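Local structure of variant surface glycoprotein MITat 1.13 (Trypanosoma brucei, 6Z8H) at the interface of chains A and B. The protein probably forms, with many copies of itself, the dense surface coat of the trypanosome, whose antigenic switching lets the parasite evade host immunity. Sequence-based numbering; all coordinates share one arbitrary frame. Chains: chain A/B, Variant surface glycoprotein MITat 1.13.

The interface of chains A and B. Residues chain A 149, 155-157, 159; chain B 197, 249-250, 252.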
# COMPACT_ATOMS: atom_id res chain seq x y z
N LYS A 149 -45.55 19.88 12.63
CA LYS A 149 -44.79 18.67 12.38
C LYS A 149 -45.68 17.43 12.30
O LYS A 149 -45.33 16.47 11.61
CB LYS A 149 -43.70 18.49 13.44
CG LYS A 149 -43.01 17.11 13.48
CD LYS A 149 -42.06 16.91 12.36
CE LYS A 149 -41.42 15.52 12.41
NZ LYS A 149 -40.64 15.26 13.66
N THR A 155 -41.04 11.24 7.02
CA THR A 155 -39.91 12.10 7.22
C THR A 155 -38.63 11.29 7.12
O THR A 155 -37.69 11.52 7.89
CB THR A 155 -39.93 12.77 8.58
OG1 THR A 155 -40.10 11.77 9.58
CG2 THR A 155 -41.03 13.75 8.65
N SER A 156 -38.60 10.31 6.21
CA SER A 156 -37.40 9.51 5.96
C SER A 156 -36.28 10.30 5.31
O SER A 156 -35.16 9.78 5.21
CB SER A 156 -37.78 8.34 5.05
OG SER A 156 -38.34 8.81 3.84
N LEU A 157 -36.52 11.55 4.91
CA LEU A 157 -35.52 12.35 4.22
C LEU A 157 -34.23 12.41 5.03
O LEU A 157 -34.24 12.73 6.22
CB LEU A 157 -36.04 13.77 3.99
CG LEU A 157 -35.29 14.60 2.95
CD1 LEU A 157 -35.47 14.06 1.54
CD2 LEU A 157 -35.68 16.06 2.99
N THR A 159 -32.20 9.65 5.36
CA THR A 159 -31.81 8.31 5.76
C THR A 159 -30.98 7.66 4.66
O THR A 159 -31.41 7.61 3.50
CB THR A 159 -33.04 7.44 6.00
OG1 THR A 159 -33.95 8.11 6.87
CG2 THR A 159 -32.65 6.13 6.62
N LEU B 197 -34.27 17.05 8.01
CA LEU B 197 -35.34 17.66 7.23
C LEU B 197 -35.51 19.07 7.77
O LEU B 197 -35.99 19.26 8.89
CB LEU B 197 -36.63 16.86 7.35
CG LEU B 197 -37.90 17.56 6.85
CD1 LEU B 197 -37.80 17.93 5.38
CD2 LEU B 197 -39.13 16.71 7.11
N ILE B 249 -36.80 19.86 11.59
CA ILE B 249 -37.95 19.30 12.31
C ILE B 249 -37.86 17.79 12.47
O ILE B 249 -38.68 17.21 13.19
CB ILE B 249 -39.29 19.72 11.68
CG1 ILE B 249 -39.45 19.22 10.25
CG2 ILE B 249 -39.40 21.25 11.71
CD1 ILE B 249 -40.87 19.35 9.71
N HIS B 250 -36.88 17.14 11.85
CA HIS B 250 -36.69 15.70 12.00
C HIS B 250 -35.25 15.39 11.63
O HIS B 250 -34.67 16.06 10.77
CB HIS B 250 -37.64 14.91 11.08
CG HIS B 250 -37.84 13.50 11.51
ND1 HIS B 250 -38.74 13.13 12.48
CD2 HIS B 250 -37.23 12.36 11.10
CE1 HIS B 250 -38.66 11.82 12.67
NE2 HIS B 250 -37.75 11.33 11.84
N ASN B 252 -32.55 11.86 10.73
CA ASN B 252 -32.37 10.44 10.46
C ASN B 252 -30.88 10.13 10.42
O ASN B 252 -30.03 11.00 10.19
CB ASN B 252 -32.98 10.03 9.13
CG ASN B 252 -34.45 9.91 9.21
OD1 ASN B 252 -35.00 9.03 9.87
ND2 ASN B 252 -35.13 10.79 8.51
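A:Lys149 and B:His250 meet at nearly a right angle in the top lobe of this variant surface glycoprotein, an A-type family member in which each chain contributes a pair of long helices, 34-75 and 78-129, to an elongated two-fold dimer. VSGs of this class are dimers, so the interface is likely the biological one. The lysine emerges from the short 3-10 helix 149-151 and reaches strand 247-253 of the other chain. Its chain leaves with CG anti to the backbone N (chi1 168°) and bends at chi2 and again at chi4. The amine NZ thereby donates a hydrogen bond to the backbone carbonyl O of B:Ile249 at 2.8 Å. A second runs from NZ to the imidazole ND1 of B:His250 at 3.1 Å. NZ lies almost in the ring plane, at the edge by ND1, which accepts the bond; if the ring is neutral, its N-H is then probably on NE2. A long, flexible lysine suits the place, because its bent chain lets one nitrogen serve both acceptors, while its CD crosses B:Ile249 at a slant, 3.8 Å from CD1.

The same ring is capped on one face by A:Thr155, whose hydroxyl OG1 stands over the ring centre, 3.2 Å above the plane. The beta-branch sends the threonine's methyl elsewhere: CG2 touches B:Leu197 CD2, and the other methyl of that leucine, CD1, meets A:Leu157 CD2 at 3.7 Å, giving a small apolar patch beside the polar one.

B:Asn252 reads the backbone where strand 152-155 ends. Its amide ND2 donates to the carbonyl O of A:Thr155 at 2.7 Å, in the carbonyl plane on a lone pair, and to the O of A:Leu157, approached from above that carbonyl's plane. Both acceptors lie close to the amide plane, so the two N-H groups of asparagine are matched to two peptide oxygens and the amide's rotation is fixed. A:Thr159 crosses B:Asn252 obliquely, and its hydroxyl OG1 donates a hydrogen bond to the carbonyl O of A:Ser156 within its own chain.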